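2-methyl-aconitate isomerase (Shewanella oneidensis, PDB 5K87) catalyses the cis-trans isomerization of 2-methyl-aconitate, by base-catalysed proton abstraction and rotation about the C2-C3 bond, during propionate breakdown through the 2-methylcitrate cycle. Local coordinates at residues R45-L50 with F102-S106; S74-L79 with D90-V96; G107-N111 with M322-A326. The protein carries 1 engineered substitution. The contacts are given in a common frame with arbitrary orientation. Where two conformers were deposited one is given. Numbering follows the deposited sequence.

Contact 1 of 3, residues R45-L50 with F102-S106; sequences RDALLL and FVDWS
Here a helix packs on a sheet in a domain of the diaminopimelate-epimerase clan, with an apolar footing and one polar side chain, Asp-46, at the border. Residues 45-50 are regular helix, with backbone hydrogen bonds Leu-49 N to Arg-45 O (3.0 Å) and Leu-50 N to Asp-46 O (2.9 Å). Residues 102-106 are extended at Phe-102 to Asp-104, beside strand 89-96, and turn at Trp-105, where phi/psi reach -110/18°; Asp-104 OD1 accepts from Ser-106 N (2.9 Å) in an Asx turn. The backbones come nearest at Asp-46 and Val-103, CA to CA 6.1 Å.

Trp-105 (chi1 m, chi2 94°) loses the most surface. Its indole edge meets the helix: CH2 lies 3.5 Å from Leu-49 CD1, and NE1 donates to Asp-46 OD1 at 3.0 Å. Arg-45 CD comes within 4.0 Å of Trp-105 CZ2, while Arg-45 NE hydrogen-bonds Ala-38 O. Val-103 (chi1 t) points at the helix, with CG2 3.9 Å from CG of Leu-50; the latter, in the mt rotamer, also brings CD2 to 3.7 Å from Phe-102 N. Asp-46 (chi1 m) anchors the border twice, because beyond the indole bond a water donates to its OD2 at 2.8 Å and accepts from Val-103 N at 2.9 Å.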
loop_
_atom_site.group_PDB
_atom_site.type_symbol
_atom_site.label_atom_id
_atom_site.label_comp_id
_atom_site.label_asym_id
_atom_site.label_seq_id
_atom_site.Cartn_x
_atom_site.Cartn_y
_atom_site.Cartn_z
ATOM N N ARG A 45 -5.329 -19.391 -12.963
ATOM C CA ARG A 45 -5.292 -18.979 -11.569
ATOM C C ARG A 45 -4.289 -17.844 -11.367
ATOM O O ARG A 45 -4.603 -16.827 -10.748
ATOM C CB ARG A 45 -4.928 -20.169 -10.688
ATOM C CG ARG A 45 -4.683 -19.775 -9.241
ATOM C CD ARG A 45 -4.383 -20.973 -8.374
ATOM N NE ARG A 45 -5.562 -21.822 -8.235
ATOM C CZ ARG A 45 -5.597 -22.953 -7.540
ATOM N NH1 ARG A 45 -6.732 -23.641 -7.473
ATOM N NH2 ARG A 45 -4.515 -23.400 -6.910
ATOM N N ASP A 46 -3.079 -18.008 -11.894
ATOM C CA ASP A 46 -2.045 -17.008 -11.691
ATOM C C ASP A 46 -2.446 -15.675 -12.306
ATOM O O ASP A 46 -2.253 -14.629 -11.697
ATOM C CB ASP A 46 -0.704 -17.459 -12.274
ATOM C CG ASP A 46 -0.074 -18.599 -11.505
ATOM O OD1 ASP A 46 -0.542 -18.941 -10.400
ATOM O OD2 ASP A 46 0.935 -19.157 -12.005
ATOM N N ALA A 47 -3.022 -15.709 -13.505
ATOM C CA ALA A 47 -3.442 -14.482 -14.173
ATOM C C ALA A 47 -4.517 -13.744 -13.372
ATOM O O ALA A 47 -4.500 -12.514 -13.284
ATOM C CB ALA A 47 -3.946 -14.778 -15.572
ATOM N N LEU A 48 -5.459 -14.494 -12.812
ATOM C CA LEU A 48 -6.516 -13.906 -11.999
ATOM C C LEU A 48 -5.921 -13.219 -10.778
ATOM O O LEU A 48 -6.230 -12.060 -10.487
ATOM C CB LEU A 48 -7.509 -14.977 -11.553
ATOM C CG LEU A 48 -8.547 -14.522 -10.528
ATOM C CD1 LEU A 48 -9.419 -13.433 -11.110
ATOM C CD2 LEU A 48 -9.376 -15.711 -10.079
ATOM N N LEU A 49 -5.040 -13.920 -10.076
ATOM C CA LEU A 49 -4.470 -13.388 -8.847
ATOM C C LEU A 49 -3.593 -12.174 -9.130
ATOM O O LEU A 49 -3.605 -11.200 -8.380
ATOM C CB LEU A 49 -3.682 -14.466 -8.112
ATOM C CG LEU A 49 -4.536 -15.644 -7.641
ATOM C CD1 LEU A 49 -3.699 -16.705 -6.981
ATOM C CD2 LEU A 49 -5.591 -15.166 -6.691
ATOM N N LEU A 50 -2.816 -12.229 -10.207
ATOM C CA LEU A 50 -2.029 -11.074 -10.617
ATOM C C LEU A 50 -2.910 -9.849 -10.823
ATOM O O LEU A 50 -2.598 -8.754 -10.327
ATOM C CB LEU A 50 -1.246 -11.388 -11.895
ATOM C CG LEU A 50 0.003 -12.254 -11.709
ATOM C CD1 LEU A 50 0.392 -12.900 -13.035
ATOM C CD2 LEU A 50 1.161 -11.427 -11.177
ATOM N N PHE A 102 4.231 -13.088 -12.276
ATOM C CA PHE A 102 4.626 -14.325 -11.623
ATOM C C PHE A 102 4.019 -14.414 -10.231
ATOM O O PHE A 102 4.044 -13.446 -9.468
ATOM C CB PHE A 102 6.149 -14.403 -11.516
ATOM C CG PHE A 102 6.637 -15.738 -11.051
ATOM C CD1 PHE A 102 6.607 -16.814 -11.912
ATOM C CD2 PHE A 102 7.094 -15.935 -9.756
ATOM C CE1 PHE A 102 7.039 -18.058 -11.509
ATOM C CE2 PHE A 102 7.533 -17.191 -9.341
ATOM C CZ PHE A 102 7.503 -18.250 -10.222
ATOM N N VAL A 103 3.459 -15.572 -9.915
ATOM C CA VAL A 103 3.005 -15.852 -8.558
ATOM C C VAL A 103 3.830 -17.029 -8.055
ATOM O O VAL A 103 3.905 -18.059 -8.727
ATOM C CB VAL A 103 1.502 -16.200 -8.508
ATOM C CG1 VAL A 103 1.067 -16.410 -7.064
ATOM C CG2 VAL A 103 0.680 -15.095 -9.150
ATOM N N ASP A 104 4.472 -16.856 -6.900
ATOM C CA ASP A 104 5.345 -17.880 -6.344
ATOM C C ASP A 104 4.599 -18.722 -5.319
ATOM O O ASP A 104 4.053 -18.192 -4.346
ATOM C CB ASP A 104 6.564 -17.239 -5.703
ATOM C CG ASP A 104 7.678 -18.222 -5.485
ATOM O OD1 ASP A 104 7.476 -19.178 -4.716
ATOM O OD2 ASP A 104 8.763 -18.036 -6.069
ATOM N N TRP A 105 4.576 -20.033 -5.550
ATOM C CA TRP A 105 3.867 -20.984 -4.703
ATOM C C TRP A 105 4.822 -21.884 -3.913
ATOM O O TRP A 105 4.412 -22.933 -3.408
ATOM C CB TRP A 105 2.931 -21.859 -5.552
ATOM C CG TRP A 105 1.941 -21.069 -6.342
ATOM C CD1 TRP A 105 2.070 -20.653 -7.642
ATOM C CD2 TRP A 105 0.674 -20.570 -5.884
ATOM N NE1 TRP A 105 0.963 -19.935 -8.015
ATOM C CE2 TRP A 105 0.090 -19.871 -6.959
ATOM C CE3 TRP A 105 -0.030 -20.661 -4.677
ATOM C CZ2 TRP A 105 -1.155 -19.258 -6.861
ATOM C CZ3 TRP A 105 -1.266 -20.047 -4.579
ATOM C CH2 TRP A 105 -1.819 -19.355 -5.664
ATOM N N SER A 106 6.082 -21.486 -3.790
ATOM C CA SER A 106 7.086 -22.341 -3.156
ATOM C C SER A 106 7.134 -22.268 -1.628
ATOM O O SER A 106 7.845 -23.054 -1.001
ATOM C CB SER A 106 8.480 -22.050 -3.729
ATOM O OG SER A 106 8.973 -20.792 -3.309
HETATM O O HOH W 1 3.172 -17.489 -12.109
#

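Contact 2 of 3, residues S74-L79 with D90-V96; sequences SETVIL and DYLFGQV. Engineered in segment 74-79: Glu-75 (natural residue Lys).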
loop_
_atom_site.group_PDB
_atom_site.type_symbol
_atom_site.label_atom_id
_atom_site.label_comp_id
_atom_site.label_asym_id
_atom_site.label_seq_id
_atom_site.Cartn_x
_atom_site.Cartn_y
_atom_site.Cartn_z
ATOM N N SER A 74 1.332 -8.001 -0.913
ATOM C CA SER A 74 1.117 -8.473 -2.280
ATOM C C SER A 74 0.962 -9.986 -2.196
ATOM O O SER A 74 1.811 -10.754 -2.647
ATOM C CB SER A 74 2.284 -8.052 -3.180
ATOM O OG SER A 74 2.004 -8.282 -4.562
ATOM N N GLU A 75 -0.144 -10.390 -1.569
ATOM C CA GLU A 75 -0.322 -11.734 -1.026
ATOM C C GLU A 75 -1.716 -12.251 -1.316
ATOM O O GLU A 75 -2.708 -11.520 -1.161
ATOM C CB GLU A 75 -0.079 -11.746 0.494
ATOM C CG GLU A 75 1.353 -11.391 0.871
ATOM C CD GLU A 75 1.730 -11.718 2.301
ATOM O OE1 GLU A 75 0.863 -12.031 3.132
ATOM O OE2 GLU A 75 2.938 -11.672 2.604
ATOM N N THR A 76 -1.787 -13.520 -1.710
ATOM C CA THR A 76 -3.053 -14.186 -1.959
ATOM C C THR A 76 -3.090 -15.545 -1.287
ATOM O O THR A 76 -2.050 -16.185 -1.079
ATOM C CB THR A 76 -3.311 -14.356 -3.465
ATOM O OG1 THR A 76 -2.267 -15.151 -4.052
ATOM C CG2 THR A 76 -3.380 -12.985 -4.150
ATOM N N VAL A 77 -4.300 -15.979 -0.951
ATOM C CA VAL A 77 -4.505 -17.231 -0.236
ATOM C C VAL A 77 -5.716 -17.940 -0.825
ATOM O O VAL A 77 -6.762 -17.318 -1.050
ATOM C CB VAL A 77 -4.762 -16.964 1.263
ATOM C CG1 VAL A 77 -5.166 -18.237 1.989
ATOM C CG2 VAL A 77 -3.544 -16.328 1.922
ATOM N N ILE A 78 -5.570 -19.237 -1.095
ATOM C CA ILE A 78 -6.692 -20.062 -1.529
ATOM C C ILE A 78 -6.885 -21.192 -0.530
ATOM O O ILE A 78 -5.949 -21.948 -0.248
ATOM C CB ILE A 78 -6.456 -20.642 -2.936
ATOM C CG1 ILE A 78 -6.354 -19.512 -3.963
ATOM C CG2 ILE A 78 -7.577 -21.616 -3.323
ATOM C CD1 ILE A 78 -5.855 -19.967 -5.319
ATOM N N LEU A 79 -8.095 -21.285 0.011
ATOM C CA LEU A 79 -8.421 -22.294 1.009
ATOM C C LEU A 79 -9.498 -23.231 0.492
ATOM O O LEU A 79 -10.378 -22.814 -0.268
ATOM C CB LEU A 79 -8.910 -21.625 2.293
ATOM C CG LEU A 79 -7.920 -20.616 2.891
ATOM C CD1 LEU A 79 -8.410 -20.014 4.196
ATOM C CD2 LEU A 79 -6.560 -21.254 3.106
ATOM N N ASP A 90 -7.168 -27.045 3.652
ATOM C CA ASP A 90 -5.944 -26.934 2.861
ATOM C C ASP A 90 -5.668 -25.468 2.536
ATOM O O ASP A 90 -6.574 -24.722 2.129
ATOM C CB ASP A 90 -6.063 -27.690 1.543
ATOM C CG ASP A 90 -5.983 -29.190 1.701
ATOM O OD1 ASP A 90 -5.757 -29.686 2.821
ATOM O OD2 ASP A 90 -6.131 -29.877 0.667
ATOM N N TYR A 91 -4.404 -25.084 2.659
ATOM C CA TYR A 91 -3.980 -23.691 2.553
ATOM C C TYR A 91 -2.886 -23.557 1.492
ATOM O O TYR A 91 -1.810 -24.145 1.629
ATOM C CB TYR A 91 -3.483 -23.260 3.936
ATOM C CG TYR A 91 -2.655 -21.993 4.076
ATOM C CD1 TYR A 91 -2.756 -20.930 3.179
ATOM C CD2 TYR A 91 -1.770 -21.863 5.139
ATOM C CE1 TYR A 91 -1.994 -19.779 3.347
ATOM C CE2 TYR A 91 -1.013 -20.714 5.315
ATOM C CZ TYR A 91 -1.127 -19.684 4.411
ATOM O OH TYR A 91 -0.377 -18.541 4.566
ATOM N N LEU A 92 -3.180 -22.786 0.443
ATOM C CA LEU A 92 -2.174 -22.384 -0.536
ATOM C C LEU A 92 -1.905 -20.893 -0.427
ATOM O O LEU A 92 -2.838 -20.077 -0.410
ATOM C CB LEU A 92 -2.613 -22.701 -1.963
ATOM C CG LEU A 92 -2.507 -24.157 -2.406
ATOM C CD1 LEU A 92 -3.182 -24.336 -3.762
ATOM C CD2 LEU A 92 -1.048 -24.589 -2.470
ATOM N N PHE A 93 -0.629 -20.542 -0.341
ATOM C CA PHE A 93 -0.193 -19.160 -0.315
ATOM C C PHE A 93 0.493 -18.806 -1.623
ATOM O O PHE A 93 1.417 -19.512 -2.060
ATOM C CB PHE A 93 0.784 -18.939 0.834
ATOM C CG PHE A 93 1.434 -17.596 0.808
ATOM C CD1 PHE A 93 0.669 -16.446 0.931
ATOM C CD2 PHE A 93 2.801 -17.468 0.644
ATOM C CE1 PHE A 93 1.250 -15.187 0.893
ATOM C CE2 PHE A 93 3.385 -16.206 0.609
ATOM C CZ PHE A 93 2.604 -15.070 0.732
ATOM N N GLY A 94 0.061 -17.715 -2.243
ATOM C CA GLY A 94 0.685 -17.212 -3.455
ATOM C C GLY A 94 1.319 -15.855 -3.224
ATOM O O GLY A 94 0.626 -14.874 -2.925
ATOM N N GLN A 95 2.641 -15.796 -3.342
ATOM C CA GLN A 95 3.379 -14.552 -3.224
ATOM C C GLN A 95 3.370 -13.897 -4.599
ATOM O O GLN A 95 3.959 -14.426 -5.548
ATOM C CB GLN A 95 4.819 -14.833 -2.802
ATOM C CG GLN A 95 5.661 -13.572 -2.606
ATOM C CD GLN A 95 5.258 -12.811 -1.365
ATOM O OE1 GLN A 95 5.118 -13.400 -0.303
ATOM N NE2 GLN A 95 5.053 -11.504 -1.494
ATOM N N VAL A 96 2.687 -12.764 -4.725
ATOM C CA VAL A 96 2.487 -12.147 -6.029
ATOM C C VAL A 96 3.600 -11.147 -6.296
ATOM O O VAL A 96 3.772 -10.188 -5.557
ATOM C CB VAL A 96 1.109 -11.468 -6.115
ATOM C CG1 VAL A 96 0.916 -10.856 -7.489
ATOM C CG2 VAL A 96 0.009 -12.480 -5.813
HETATM O O HOH W 2 5.520 -12.409 2.028
#
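A beta hairpin shows how one glycine sets the relief of a sheet. Strands 75-79 and 90-96 run antiparallel, with Thr-76/Gly-94 and Ile-78/Leu-92 as hydrogen-bonded pairs. Gly-94 is the hollow: a CB there would fall 2.8 Å from Thr-76 OG1. In its absence Thr-76 OG1 donates to Gly-94 O at 3.1 Å, and Thr-76 CG2 reaches diagonally to Val-96 CG2 at 3.8 Å. Ser-74 OG donates to Val-96 O (2.8 Å), and Val-96 N to Ser-74 O (3.0 Å).

On the other face Val-77 packs beside two rings, its CG1 3.8 Å from Tyr-91 CE1 and its CG2 a looser 4.3 Å from Phe-93 CD1. The edge of Phe-93 also abuts the engineered Glu-75, CE1 to CB 3.7 Å, and Leu-79 CD2 settles 3.6 Å from Tyr-91 CA. A water joins Glu-75 OE2 (2.7 Å) to Gln-95 OE1 (2.6 Å), where the face opens onto the substrate site; Gln-95 NE2 is held by Ser-71 O.

Strands 24-30 and 135-143 flank the pair in parallel. Helix 113-122 covers Leu-79 and Tyr-91, whose OH is hydrogen-bonded to Cys-109 O, while helix 43-53 lies over Thr-76, Ile-78 and Leu-92.

Contact 3 of 3, residues G107-N111 with M322-A326; sequences GNCGN and MMGTA. With MLI (malonate ion), chain D.
Two glycines bring these backbones to van der Waals distance: Gly-110 CA and Gly-324 CA are 3.8 Å apart, and the segments (108 to 111, 322 to 325) run 143° apart. Each segment passes from extended to helical conformation. Asn-108 (-89/167°) and Cys-109 (-120/115°) precede Gly-110 (-74/-40°); Met-322 (-146/135°) and the N-cap residue Met-323 (-61/140°) precede Gly-324 (-63/-38°). Both glycines are required: a CB on Gly-110 would fall 2.5 Å from Gly-324 C, and a CB on Gly-324 would fall 2.6 Å from Gly-110 C.

As in diaminopimelate epimerase relatives, the loop leading into helix 113-122 and the N-terminal end of helix 324-334 meet at the active site and direct backbone amides at a bound carboxylate. In one malonate carboxylate O6 accepts from Gly-110 N (2.8 Å) and weakly from Thr-325 N (3.3 Å), and O7 from Asn-111 N and Gly-324 N (both 2.8 Å). The malonate, probably from the crystallisation liquor, sits where the experimentally identified substrate-binding residues Asn-111 and Gly-324 meet.

Among the side chains, Asn-111 (chi1 -86°) spans the junction: ND2 donates to Met-322 O (3.2 Å) and malonate O9 (3.1 Å), while OD1 is held by Arg-384 and Thr-23. Thr-325 (chi1 p) lays CG2 3.5 Å from Asn-108 O; a water links that oxygen, Thr-325 OG1 (both 2.8 Å) and malonate O6 (2.7 Å). Of the inferred proton donor/acceptor positions, Cys-109 (chi1 t) places SG 3.4 Å from malonate C2, and Met-323 CA lies 3.4 Å from malonate O9.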
loop_
_atom_site.group_PDB
_atom_site.type_symbol
_atom_site.label_atom_id
_atom_site.label_comp_id
_atom_site.label_asym_id
_atom_site.label_seq_id
_atom_site.Cartn_x
_atom_site.Cartn_y
_atom_site.Cartn_z
ATOM N N GLY A 107 6.397 -21.346 -1.022
ATOM C CA GLY A 107 6.497 -21.166 0.413
ATOM C C GLY A 107 5.184 -20.932 1.126
ATOM O O GLY A 107 4.135 -20.710 0.508
ATOM N N ASN A 108 5.253 -20.970 2.447
ATOM C CA ASN A 108 4.142 -20.612 3.314
ATOM C C ASN A 108 4.186 -19.112 3.613
ATOM O O ASN A 108 5.178 -18.433 3.322
ATOM C CB ASN A 108 4.279 -21.437 4.605
ATOM C CG ASN A 108 3.161 -21.209 5.594
ATOM O OD1 ASN A 108 2.032 -20.888 5.226
ATOM N ND2 ASN A 108 3.469 -21.409 6.869
ATOM N N CYS A 109 3.090 -18.602 4.162
ATOM C CA CYS A 109 3.089 -17.299 4.808
ATOM C C CYS A 109 2.675 -17.502 6.254
ATOM O O CYS A 109 1.551 -17.916 6.541
ATOM C CB CYS A 109 2.135 -16.320 4.134
ATOM S SG CYS A 109 2.155 -14.727 4.995
ATOM N N GLY A 110 3.586 -17.225 7.176
ATOM C CA GLY A 110 3.326 -17.445 8.584
ATOM C C GLY A 110 2.384 -16.433 9.192
ATOM O O GLY A 110 1.541 -16.791 10.014
ATOM N N ASN A 111 2.525 -15.169 8.812
ATOM C CA ASN A 111 1.658 -14.134 9.358
ATOM C C ASN A 111 0.197 -14.356 9.019
ATOM O O ASN A 111 -0.682 -14.074 9.835
ATOM C CB ASN A 111 2.105 -12.749 8.917
ATOM C CG ASN A 111 3.169 -12.186 9.825
ATOM O OD1 ASN A 111 2.923 -11.967 11.015
ATOM N ND2 ASN A 111 4.364 -11.961 9.290
ATOM N N MET A 322 8.843 -9.002 10.883
ATOM C CA MET A 322 9.452 -10.293 10.568
ATOM C C MET A 322 8.435 -11.215 9.906
ATOM O O MET A 322 7.273 -11.300 10.338
ATOM C CB MET A 322 10.060 -10.967 11.811
ATOM C CG MET A 322 10.862 -12.230 11.500
ATOM S SD MET A 322 12.205 -11.973 10.316
ATOM C CE MET A 322 13.166 -10.741 11.191
ATOM N N MET A 323 8.856 -11.891 8.843
ATOM C CA MET A 323 8.015 -12.913 8.232
ATOM C C MET A 323 7.746 -14.013 9.262
ATOM O O MET A 323 8.641 -14.401 10.027
ATOM C CB MET A 323 8.698 -13.505 6.999
ATOM C CG MET A 323 9.017 -12.499 5.908
ATOM S SD MET A 323 10.658 -11.750 6.073
ATOM C CE MET A 323 11.717 -13.079 5.518
ATOM N N GLY A 324 6.521 -14.522 9.299
ATOM C CA GLY A 324 6.188 -15.572 10.245
ATOM C C GLY A 324 6.985 -16.842 10.007
ATOM O O GLY A 324 7.397 -17.530 10.958
ATOM N N THR A 325 7.211 -17.167 8.738
ATOM C CA THR A 325 8.050 -18.320 8.409
ATOM C C THR A 325 9.479 -18.148 8.921
ATOM O O THR A 325 10.072 -19.087 9.483
ATOM C CB THR A 325 8.104 -18.549 6.908
ATOM O OG1 THR A 325 8.475 -17.320 6.280
ATOM C CG2 THR A 325 6.747 -19.016 6.381
ATOM N N ALA A 326 10.034 -16.955 8.735
ATOM C CA ALA A 326 11.375 -16.675 9.215
ATOM C C ALA A 326 11.411 -16.704 10.735
ATOM O O ALA A 326 12.418 -17.108 11.312
ATOM C CB ALA A 326 11.858 -15.345 8.692
HETATM C C1 MLI D . 5.470 -13.410 5.179
HETATM C C2 MLI D . 5.241 -14.396 6.310
HETATM C C3 MLI D . 4.968 -12.042 5.571
HETATM O O6 MLI D . 5.697 -15.570 6.224
HETATM O O7 MLI D . 4.584 -14.044 7.330
HETATM O O8 MLI D . 3.956 -11.548 4.993
HETATM O O9 MLI D . 5.551 -11.405 6.487
HETATM O O HOH W 3 7.029 -16.437 4.072
#

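Overall arrangement
The three contacts run from the partly buried outer layer inward. Contact 1, whose centre lies about 17 Å from the centre of the chain, and contact 2, whose centre lies about 11 Å from it, share one sheet: Asp-104 N probably bonds to Gln-95 O (2.8 Å), and Arg-45 and Trp-105 pack on the hairpin nested between them in sequence. Contact 3 is centred about 1 Å from the chain's centre; its segment 107-111 continues directly from contact 1 and meets contact 2 through Tyr-91 OH and Cys-109 O (2.8 Å). The chemistry changes accordingly: apolar footing with a polar anchor outside, main-chain pairing in the buried hairpin, and, at the glycine junction, backbone amides that bind a ligand.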